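Local coordinates for protein orotidine-5-phosphate decarboxylase/orotate phosphoribosyltransferase, putative (Ompdcase-oprtase, putative) (Leishmania infantum, PDB 3QW3) that probably catalyses the decarboxylation of orotidine 5'-phosphate to UMP, as the decarboxylase part of a bifunctional UMP synthase in pyrimidine biosynthesis, at residues A[19-24]-A[226-231]; A[39-42]-A[47-50]; A[53-58]-A[64-69]; A[98-101]-A[107-110]. All blocks are in the same frame, centred on the assembly; numbering follows the deposited sequence.

All four contacts lie in one TIM barrel and are buried, but their chemistry differs with place. Interaction 1 joins the ends of two neighbouring barrel strands. It is polar and sits beside a bound sulfate. Interaction 2 shares the sheet with it: strands 16-20 and 47-50 are neighbours, and Leu20 N probably bonds to Lys49 O. Its helix-to-strand contact rests on one hydroxyl pair. Interaction 3 is apolar and lies farther out, about 17 Å from the chain centre, packing two helices beside the subunit interface. It touches interactions 1 and 2. Interaction 4 is also apolar. It packs a helix on a strand and touches none of the others within its chain, though Ser98 meets Glu56 of the second subunit.

Interaction 1: residues A[19-24]-A[226-231]; sequences GLDPRA and NVSRGL. With SO4 (sulfate ion), chain E.
Gly19 and Asp21 meet Val227 and Ser228 where two neighbouring parallel strands of the TIM barrel end. Gly19 N gives a nearly straight hydrogen bond (169°) to Val227 O at 3.0 Å. The donor lies above the carbonyl plane.

The Ser228 side chain lies between Asp21 and a sulfate ion. Its CB packs 3.3 Å from Asp21 OD2 and 3.3 Å from sulfate O3. From CB the OG turns anti to the backbone N (chi1 177°), which brings it to the aspartate. OG donates to Asp21 OD2 at 2.6 Å, coming from above the carboxylate plane. A water lies within bonding distance of Gly19 O and Ser228 O and can donate to them, though it has more acceptors around it than protons.

Three backbone N-H groups at the start of helix 229-232 grip the sulfate. Ser228 N bonds to O2 at 2.9 Å, Arg229 N to O3 at 2.9 Å and Gly230 N to O4 at 3.1 Å. The ion probably comes from the crystallisation liquor. Its place is consistent with the phosphate site of the TIM-barrel family. These N-H groups and the helix dipole would probably favour an anion such as a phosphate, while the Ser228-Asp21 bond ties strand end to strand end.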
loop_
_atom_site.group_PDB
_atom_site.type_symbol
_atom_site.label_atom_id
_atom_site.label_comp_id
_atom_site.label_asym_id
_atom_site.label_seq_id
_atom_site.Cartn_x
_atom_site.Cartn_y
_atom_site.Cartn_z
ATOM N N GLY A 19 -6.593 13.718 -12.320
ATOM C CA GLY A 19 -5.863 13.559 -11.065
ATOM C C GLY A 19 -6.020 14.774 -10.173
ATOM O O GLY A 19 -6.016 15.912 -10.651
ATOM N N LEU A 20 -6.183 14.542 -8.874
ATOM C CA LEU A 20 -6.206 15.639 -7.923
ATOM C C LEU A 20 -4.991 15.489 -7.024
ATOM O O LEU A 20 -5.010 14.737 -6.045
ATOM C CB LEU A 20 -7.519 15.682 -7.139
ATOM C CG LEU A 20 -8.761 15.902 -8.019
ATOM C CD1 LEU A 20 -10.029 15.758 -7.197
ATOM C CD2 LEU A 20 -8.714 17.255 -8.731
ATOM N N ASP A 21 -3.932 16.190 -7.416
ATOM C CA ASP A 21 -2.609 16.073 -6.817
ATOM C C ASP A 21 -2.140 17.475 -6.417
ATOM O O ASP A 21 -1.265 18.049 -7.068
ATOM C CB ASP A 21 -1.638 15.457 -7.834
ATOM C CG ASP A 21 -2.138 14.142 -8.400
ATOM O OD1 ASP A 21 -1.949 13.102 -7.745
ATOM O OD2 ASP A 21 -2.718 14.141 -9.511
ATOM N N PRO A 22 -2.727 18.033 -5.343
ATOM C CA PRO A 22 -2.509 19.447 -5.020
ATOM C C PRO A 22 -1.045 19.782 -4.723
ATOM O O PRO A 22 -0.368 19.019 -4.030
ATOM C CB PRO A 22 -3.381 19.665 -3.780
ATOM C CG PRO A 22 -3.579 18.306 -3.194
ATOM C CD PRO A 22 -3.607 17.372 -4.362
ATOM N N ARG A 23 -0.577 20.907 -5.261
ATOM C CA ARG A 23 0.779 21.406 -5.002
ATOM C C ARG A 23 0.804 22.412 -3.848
ATOM O O ARG A 23 1.879 22.808 -3.383
ATOM C CB ARG A 23 1.366 22.046 -6.264
ATOM N N ALA A 24 -0.382 22.810 -3.393
ATOM C CA ALA A 24 -0.541 23.808 -2.327
ATOM C C ALA A 24 0.166 23.416 -1.032
ATOM O O ALA A 24 0.331 22.230 -0.742
ATOM C CB ALA A 24 -2.005 24.061 -2.065
ATOM N N ASN A 226 -5.794 8.640 -17.059
ATOM C CA ASN A 226 -5.524 9.628 -16.031
ATOM C C ASN A 226 -4.534 10.675 -16.508
ATOM O O ASN A 226 -3.500 10.343 -17.086
ATOM C CB ASN A 226 -5.004 8.984 -14.743
ATOM C CG ASN A 226 -4.733 10.004 -13.657
ATOM O OD1 ASN A 226 -3.576 10.384 -13.415
ATOM N ND2 ASN A 226 -5.787 10.477 -13.011
ATOM N N VAL A 227 -4.865 11.936 -16.259
ATOM C CA VAL A 227 -3.941 13.037 -16.489
ATOM C C VAL A 227 -3.857 13.884 -15.228
ATOM O O VAL A 227 -4.881 14.287 -14.662
ATOM C CB VAL A 227 -4.356 13.908 -17.703
ATOM C CG1 VAL A 227 -3.346 15.034 -17.919
ATOM C CG2 VAL A 227 -4.454 13.053 -18.960
ATOM N N SER A 228 -2.631 14.142 -14.783
ATOM C CA SER A 228 -2.418 14.995 -13.624
ATOM C C SER A 228 -1.778 16.323 -14.031
ATOM O O SER A 228 -2.483 17.319 -14.221
ATOM C CB SER A 228 -1.575 14.278 -12.568
ATOM O OG SER A 228 -1.321 15.140 -11.472
ATOM N N ARG A 229 -0.454 16.320 -14.184
ATOM C CA ARG A 229 0.306 17.537 -14.493
ATOM C C ARG A 229 -0.120 18.212 -15.793
ATOM O O ARG A 229 -0.189 19.443 -15.864
ATOM N N GLY A 230 -0.412 17.404 -16.810
ATOM C CA GLY A 230 -0.870 17.902 -18.111
ATOM C C GLY A 230 -2.121 18.768 -18.058
ATOM O O GLY A 230 -2.375 19.553 -18.978
ATOM N N LEU A 231 -2.900 18.622 -16.985
ATOM C CA LEU A 231 -4.105 19.427 -16.768
ATOM C C LEU A 231 -3.901 20.503 -15.716
ATOM O O LEU A 231 -4.156 21.681 -15.969
ATOM C CB LEU A 231 -5.293 18.549 -16.355
ATOM C CG LEU A 231 -6.008 17.708 -17.405
ATOM C CD1 LEU A 231 -7.062 16.835 -16.741
ATOM C CD2 LEU A 231 -6.644 18.605 -18.446
HETATM S S SO4 E . 0.838 13.379 -15.787
HETATM O O1 SO4 E . 1.970 12.576 -16.244
HETATM O O2 SO4 E . -0.372 12.560 -15.811
HETATM O O3 SO4 E . 1.090 13.847 -14.425
HETATM O O4 SO4 E . 0.659 14.527 -16.676
HETATM O O HOH W 1 -5.022 16.880 -12.947
#

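Interaction 2: residues A[39-42]-A[47-50]; sequences EQTH and AYKP. With SO4 (sulfate ion), chain D.
Tyr48 reaches from strand 47-50 to Thr41 of helix 27-41 and the next residue, His42. The contact closes a beta-alpha-beta unit of the TIM barrel, made of strand 16-20, helix 27-41 and strand 47-50.

One hydrogen bond crosses the contact. Tyr48 OH donates to Thr41 OG1 at 2.8 Å. The hydroxyl oxygen of Thr41 lies at the edge of the tyrosine ring, near its plane. With chi1 at 61°, this OG1 sits between its own backbone N and carbonyl carbon. It also bonds to Leu37 O, one turn back in the helix. The buried threonine hydroxyl therefore has two partners and links the helix backbone to the phenol.

His42 packs closely on the phenol oxygen, with CA 3.0 Å and CB 3.4 Å from Tyr48 OH. The backbone N of His42 is as near, but the angle is too poor for a hydrogen bond. The histidine ring itself leads off elsewhere. The tyrosine side chain also rests on Val18 and Leu20 of the adjoining strand, and on Val73 and Ile77.

Ionic contacts belong to the next residue on the strand. The Lys49 side chain touches Cys17 of the adjoining strand and Asn226 of the strand beyond it, and its amino group forms a salt bridge with Asp82. A sulfate ion, probably from the crystallisation liquor, lies at the same tip. The lysine chain bends at its last two torsions, and NZ donates to sulfate O2 at 2.8 Å.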
loop_
_atom_site.group_PDB
_atom_site.type_symbol
_atom_site.label_atom_id
_atom_site.label_comp_id
_atom_site.label_asym_id
_atom_site.label_seq_id
_atom_site.Cartn_x
_atom_site.Cartn_y
_atom_site.Cartn_z
ATOM N N GLU A 39 -13.961 22.545 -10.947
ATOM C CA GLU A 39 -14.806 23.521 -11.649
ATOM C C GLU A 39 -14.408 23.664 -13.120
ATOM O O GLU A 39 -15.273 23.762 -13.996
ATOM C CB GLU A 39 -14.755 24.883 -10.939
ATOM N N GLN A 40 -13.105 23.652 -13.389
ATOM C CA GLN A 40 -12.587 23.807 -14.753
ATOM C C GLN A 40 -12.773 22.576 -15.648
ATOM O O GLN A 40 -12.852 22.706 -16.874
ATOM C CB GLN A 40 -11.106 24.189 -14.718
ATOM C CG GLN A 40 -10.827 25.574 -14.163
ATOM C CD GLN A 40 -9.367 25.784 -13.822
ATOM O OE1 GLN A 40 -8.665 24.850 -13.439
ATOM N NE2 GLN A 40 -8.903 27.021 -13.951
ATOM N N THR A 41 -12.858 21.390 -15.042
ATOM C CA THR A 41 -12.734 20.143 -15.794
ATOM C C THR A 41 -13.936 19.191 -15.766
ATOM O O THR A 41 -13.986 18.258 -16.566
ATOM C CB THR A 41 -11.491 19.330 -15.335
ATOM O OG1 THR A 41 -11.630 18.989 -13.948
ATOM C CG2 THR A 41 -10.201 20.126 -15.557
ATOM N N HIS A 42 -14.890 19.410 -14.864
ATOM C CA HIS A 42 -15.940 18.404 -14.625
ATOM C C HIS A 42 -16.806 18.065 -15.846
ATOM O O HIS A 42 -17.253 16.929 -15.983
ATOM C CB HIS A 42 -16.813 18.763 -13.418
ATOM C CG HIS A 42 -17.705 19.941 -13.643
ATOM N ND1 HIS A 42 -19.012 19.814 -14.061
ATOM C CD2 HIS A 42 -17.478 21.270 -13.514
ATOM C CE1 HIS A 42 -19.554 21.012 -14.180
ATOM N NE2 HIS A 42 -18.644 21.913 -13.854
ATOM N N ALA A 47 -13.903 10.617 -14.330
ATOM C CA ALA A 47 -13.587 10.311 -12.932
ATOM C C ALA A 47 -12.612 11.336 -12.388
ATOM O O ALA A 47 -11.953 12.043 -13.160
ATOM C CB ALA A 47 -12.985 8.904 -12.812
ATOM N N TYR A 48 -12.547 11.427 -11.058
ATOM C CA TYR A 48 -11.462 12.137 -10.376
ATOM C C TYR A 48 -10.645 11.160 -9.545
ATOM O O TYR A 48 -11.185 10.184 -9.010
ATOM C CB TYR A 48 -11.992 13.281 -9.508
ATOM C CG TYR A 48 -12.458 14.444 -10.352
ATOM C CD1 TYR A 48 -11.567 15.434 -10.754
ATOM C CD2 TYR A 48 -13.781 14.525 -10.786
ATOM C CE1 TYR A 48 -11.983 16.493 -11.555
ATOM C CE2 TYR A 48 -14.206 15.579 -11.583
ATOM C CZ TYR A 48 -13.303 16.556 -11.964
ATOM O OH TYR A 48 -13.721 17.600 -12.762
ATOM N N LYS A 49 -9.341 11.422 -9.465
ATOM C CA LYS A 49 -8.417 10.560 -8.724
ATOM C C LYS A 49 -7.593 11.363 -7.699
ATOM O O LYS A 49 -6.487 11.832 -7.998
ATOM C CB LYS A 49 -7.505 9.783 -9.686
ATOM C CG LYS A 49 -6.642 8.718 -8.988
ATOM C CD LYS A 49 -5.837 7.866 -9.970
ATOM C CE LYS A 49 -4.640 8.610 -10.586
ATOM N NZ LYS A 49 -3.564 8.992 -9.643
ATOM N N PRO A 50 -8.130 11.528 -6.482
ATOM C CA PRO A 50 -7.352 12.214 -5.454
ATOM C C PRO A 50 -6.163 11.385 -4.973
ATOM O O PRO A 50 -6.250 10.161 -4.854
ATOM C CB PRO A 50 -8.356 12.423 -4.320
ATOM C CG PRO A 50 -9.426 11.442 -4.560
ATOM C CD PRO A 50 -9.508 11.260 -6.038
HETATM S S SO4 D . -0.156 8.893 -11.291
HETATM O O1 SO4 D . 0.763 7.998 -10.593
HETATM O O2 SO4 D . -1.462 8.251 -11.403
HETATM O O3 SO4 D . -0.283 10.143 -10.546
HETATM O O4 SO4 D . 0.371 9.178 -12.623
#

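Interaction 3: residues A[53-58]-A[64-69]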
loop_
_atom_site.group_PDB
_atom_site.type_symbol
_atom_site.label_atom_id
_atom_site.label_comp_id
_atom_site.label_asym_id
_atom_site.label_seq_id
_atom_site.Cartn_x
_atom_site.Cartn_y
_atom_site.Cartn_z
ATOM N N ALA A 53 -1.683 10.205 -0.666
ATOM C CA ALA A 53 -0.440 10.617 0.012
ATOM C C ALA A 53 -0.365 12.129 0.213
ATOM O O ALA A 53 0.066 12.613 1.267
ATOM C CB ALA A 53 0.782 10.131 -0.768
ATOM N N PHE A 54 -0.782 12.876 -0.803
ATOM C CA PHE A 54 -0.717 14.331 -0.752
ATOM C C PHE A 54 -1.629 14.876 0.344
ATOM O O PHE A 54 -1.298 15.864 1.001
ATOM C CB PHE A 54 -1.075 14.931 -2.115
ATOM C CG PHE A 54 0.061 14.924 -3.117
ATOM C CD1 PHE A 54 1.147 14.062 -2.983
ATOM C CD2 PHE A 54 0.030 15.784 -4.209
ATOM C CE1 PHE A 54 2.188 14.063 -3.922
ATOM C CE2 PHE A 54 1.058 15.790 -5.155
ATOM C CZ PHE A 54 2.137 14.930 -5.014
ATOM N N PHE A 55 -2.766 14.221 0.560
ATOM C CA PHE A 55 -3.669 14.647 1.623
ATOM C C PHE A 55 -3.194 14.193 3.003
ATOM O O PHE A 55 -3.296 14.945 3.970
ATOM C CB PHE A 55 -5.105 14.212 1.332
ATOM C CG PHE A 55 -5.751 15.009 0.239
ATOM C CD1 PHE A 55 -6.388 16.217 0.530
ATOM C CD2 PHE A 55 -5.706 14.573 -1.080
ATOM C CE1 PHE A 55 -6.988 16.971 -0.489
ATOM C CE2 PHE A 55 -6.297 15.323 -2.106
ATOM C CZ PHE A 55 -6.937 16.523 -1.805
ATOM N N GLU A 56 -2.650 12.978 3.080
ATOM C CA GLU A 56 -2.052 12.480 4.321
ATOM C C GLU A 56 -0.933 13.410 4.804
ATOM O O GLU A 56 -0.745 13.588 6.011
ATOM C CB GLU A 56 -1.512 11.053 4.138
ATOM C CG GLU A 56 -0.901 10.479 5.420
ATOM C CD GLU A 56 -0.242 9.126 5.229
ATOM O OE1 GLU A 56 0.818 8.897 5.853
ATOM O OE2 GLU A 56 -0.780 8.290 4.471
ATOM N N PHE A 57 -0.212 14.004 3.852
ATOM C CA PHE A 57 0.900 14.929 4.122
ATOM C C PHE A 57 0.507 16.063 5.074
ATOM O O PHE A 57 1.304 16.473 5.921
ATOM C CB PHE A 57 1.434 15.500 2.795
ATOM C CG PHE A 57 2.607 16.443 2.943
ATOM C CD1 PHE A 57 2.404 17.798 3.197
ATOM C CD2 PHE A 57 3.909 15.981 2.783
ATOM C CE1 PHE A 57 3.487 18.677 3.325
ATOM C CE2 PHE A 57 4.998 16.851 2.899
ATOM C CZ PHE A 57 4.783 18.200 3.172
ATOM N N PHE A 58 -0.721 16.558 4.942
ATOM C CA PHE A 58 -1.188 17.670 5.774
ATOM C C PHE A 58 -1.646 17.268 7.175
ATOM O O PHE A 58 -2.121 18.107 7.943
ATOM C CB PHE A 58 -2.270 18.469 5.045
ATOM C CG PHE A 58 -1.774 19.133 3.799
ATOM C CD1 PHE A 58 -0.829 20.155 3.873
ATOM C CD2 PHE A 58 -2.233 18.731 2.553
ATOM C CE1 PHE A 58 -0.349 20.763 2.722
ATOM C CE2 PHE A 58 -1.764 19.342 1.395
ATOM C CZ PHE A 58 -0.820 20.360 1.484
ATOM N N ALA A 64 -9.664 15.681 6.624
ATOM C CA ALA A 64 -10.845 16.538 6.478
ATOM C C ALA A 64 -10.830 17.218 5.110
ATOM O O ALA A 64 -11.872 17.361 4.475
ATOM C CB ALA A 64 -10.912 17.572 7.595
ATOM N N ALA A 65 -9.637 17.613 4.670
ATOM C CA ALA A 65 -9.446 18.216 3.355
ATOM C C ALA A 65 -9.815 17.233 2.245
ATOM O O ALA A 65 -10.502 17.599 1.288
ATOM C CB ALA A 65 -8.007 18.702 3.191
ATOM N N LEU A 66 -9.364 15.987 2.382
ATOM C CA LEU A 66 -9.682 14.943 1.407
ATOM C C LEU A 66 -11.184 14.689 1.367
ATOM O O LEU A 66 -11.760 14.557 0.289
ATOM C CB LEU A 66 -8.920 13.646 1.722
ATOM C CG LEU A 66 -9.163 12.435 0.811
ATOM C CD1 LEU A 66 -8.941 12.771 -0.670
ATOM C CD2 LEU A 66 -8.278 11.273 1.240
ATOM N N SER A 67 -11.812 14.640 2.542
ATOM C CA SER A 67 -13.257 14.436 2.628
ATOM C C SER A 67 -13.997 15.552 1.901
ATOM O O SER A 67 -14.913 15.288 1.113
ATOM C CB SER A 67 -13.724 14.343 4.087
ATOM O OG SER A 67 -15.127 14.131 4.144
ATOM N N GLU A 68 -13.572 16.790 2.151
ATOM C CA GLU A 68 -14.172 17.973 1.536
ATOM C C GLU A 68 -13.993 17.990 0.013
ATOM O O GLU A 68 -14.924 18.329 -0.721
ATOM C CB GLU A 68 -13.610 19.252 2.170
ATOM C CG GLU A 68 -14.232 20.539 1.632
ATOM C CD GLU A 68 -13.870 21.782 2.439
ATOM O OE1 GLU A 68 -14.463 22.847 2.159
ATOM O OE2 GLU A 68 -13.002 21.705 3.338
ATOM N N VAL A 69 -12.802 17.622 -0.457
ATOM C CA VAL A 69 -12.531 17.567 -1.898
ATOM C C VAL A 69 -13.407 16.511 -2.584
ATOM O O VAL A 69 -13.976 16.771 -3.645
ATOM C CB VAL A 69 -11.011 17.358 -2.201
ATOM C CG1 VAL A 69 -10.773 17.076 -3.683
ATOM C CG2 VAL A 69 -10.210 18.577 -1.773
#
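Phe55 holds CG anti to its carbonyl carbon and beside the backbone N (chi1 -73°), which carries its ring against Ala65, Leu66 and Val69 of helix 60-72. Leu66 sets CG anti to the backbone N (chi1 179°), and a bend at its second torsion then places CD1 over a face of that ring.

The leucine methyl makes a CH-pi contact. Leu66 CD1 stands 4.0 Å from the centroid of the Phe55 ring, only 20° off the ring normal. It is displaced toward the rim, and its nearest ring atom is Phe55 CD2 at 3.7 Å. The two side chains cross at about a right angle. The helix backbone also comes close, with Leu66 N 3.5 Å from Phe55 CD1.

The other two neighbours meet the ring differently. Ala65 CB lies at the ring edge, in its plane, 4.0 Å from Phe55 CD1. Val69 sends CG2 obliquely to Phe55 CE1 at 3.8 Å. Phe55 thus plugs into one side of helix 60-72. Cys34 of helix 27-41 touches both Phe55 and Val69, so a third helix borders the cluster.

Glu56 belongs to another surface. It forms a salt bridge with Arg85 of the second subunit and a hydrogen bond with Ser98 of that subunit. Phe57 packs edge-to-face with His102 of the second subunit. The short helix 52-56 therefore has its own barrel on one side and the dimer partner on another. Across the present contact no hydrogen bond forms, so its chemistry implies cohesion mainly by dispersion and close packing, with a CH-pi contribution.

Interaction 4: residues A[98-101]-A[107-110]; sequences SAFK and AITA
Ile108 takes two neighbours from helix 89-102, Ala99 and Phe100. Both are carried by a wider, pi-type turn of the helix at 98-101. Ile108 CD1 meets Ala99 CB at 3.8 Å, methyl to methyl. Its other branch, CG2, lies 3.7 Å from Phe100 CZ in an oblique approach. The side chains of Phe100 and Ile108 cross at about a right angle. Phe100 also turns its ring edge to the strand backbone. The carbonyl carbon of Ala107 and the N of Ile108 lie in the ring plane, and Phe100 CE1 is 3.8 Å from Ala107 C. No hydrogen bond crosses the contact.

Torsions explain how Ile108 serves both neighbours. CG1 is anti to the backbone N (chi1 -161°), and chi2 keeps the chain extended at 174°, so CG1 carries CD1 to Ala99. CG2, between the backbone N and the carbonyl carbon, meets Phe100 CZ.

Strand 80-85, helix 89-102 and strand 107-110 form a beta-alpha-beta unit of the TIM barrel, and this contact packs its helix onto its second strand. Leu81 of the first strand touches Ala99, while Ala83 touches Ile108, so both strands back the same apolar layer.

Further out, Tyr125 packs edge-to-face with Phe100, and Phe122 of helix 116-123 touches Ile108. Next along the strand, Thr109 OG1 hydrogen-bonds to Asp82 and to the backbone N of Lys84.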
loop_
_atom_site.group_PDB
_atom_site.type_symbol
_atom_site.label_atom_id
_atom_site.label_comp_id
_atom_site.label_asym_id
_atom_site.label_seq_id
_atom_site.Cartn_x
_atom_site.Cartn_y
_atom_site.Cartn_z
ATOM N N SER A 98 -12.687 2.971 5.572
ATOM C CA SER A 98 -12.214 4.343 5.478
ATOM C C SER A 98 -12.469 4.941 4.088
ATOM O O SER A 98 -13.058 6.014 3.967
ATOM C CB SER A 98 -10.722 4.419 5.818
ATOM O OG SER A 98 -10.229 5.721 5.570
ATOM N N ALA A 99 -12.035 4.233 3.051
ATOM C CA ALA A 99 -12.123 4.738 1.683
ATOM C C ALA A 99 -13.558 4.800 1.167
ATOM O O ALA A 99 -13.956 5.795 0.564
ATOM C CB ALA A 99 -11.284 3.892 0.757
ATOM N N PHE A 100 -14.319 3.743 1.425
ATOM C CA PHE A 100 -15.621 3.555 0.792
ATOM C C PHE A 100 -16.782 4.152 1.583
ATOM O O PHE A 100 -17.751 4.629 0.988
ATOM C CB PHE A 100 -15.893 2.070 0.542
ATOM C CG PHE A 100 -14.954 1.416 -0.444
ATOM C CD1 PHE A 100 -14.354 2.146 -1.480
ATOM C CD2 PHE A 100 -14.708 0.055 -0.359
ATOM C CE1 PHE A 100 -13.500 1.513 -2.394
ATOM C CE2 PHE A 100 -13.866 -0.588 -1.270
ATOM C CZ PHE A 100 -13.252 0.148 -2.287
ATOM N N LYS A 101 -16.697 4.119 2.910
ATOM C CA LYS A 101 -17.801 4.602 3.748
ATOM C C LYS A 101 -17.508 5.952 4.391
ATOM O O LYS A 101 -18.325 6.868 4.313
ATOM C CB LYS A 101 -18.192 3.558 4.800
ATOM C CG LYS A 101 -19.450 3.929 5.591
ATOM C CD LYS A 101 -20.000 2.748 6.378
ATOM C CE LYS A 101 -19.229 2.514 7.669
ATOM N N ALA A 107 -14.107 4.022 -5.522
ATOM C CA ALA A 107 -13.110 3.050 -5.924
ATOM C C ALA A 107 -11.792 3.314 -5.206
ATOM O O ALA A 107 -11.561 4.419 -4.691
ATOM C CB ALA A 107 -12.900 3.091 -7.442
ATOM N N ILE A 108 -10.930 2.304 -5.198
ATOM C CA ILE A 108 -9.601 2.418 -4.590
ATOM C C ILE A 108 -8.578 1.681 -5.455
ATOM O O ILE A 108 -8.929 0.768 -6.198
ATOM C CB ILE A 108 -9.607 1.841 -3.139
ATOM C CG1 ILE A 108 -8.413 2.354 -2.314
ATOM C CG2 ILE A 108 -9.703 0.313 -3.146
ATOM C CD1 ILE A 108 -8.470 1.931 -0.829
ATOM N N THR A 109 -7.314 2.079 -5.359
ATOM C CA THR A 109 -6.237 1.302 -5.969
ATOM C C THR A 109 -5.602 0.397 -4.913
ATOM O O THR A 109 -5.599 0.728 -3.732
ATOM C CB THR A 109 -5.160 2.198 -6.602
ATOM O OG1 THR A 109 -4.727 3.172 -5.644
ATOM C CG2 THR A 109 -5.720 2.910 -7.836
ATOM N N ALA A 110 -5.078 -0.742 -5.348
ATOM C CA ALA A 110 -4.565 -1.750 -4.414
ATOM C C ALA A 110 -3.412 -2.542 -5.004
ATOM O O ALA A 110 -3.366 -2.765 -6.217
ATOM C CB ALA A 110 -5.684 -2.696 -3.991
#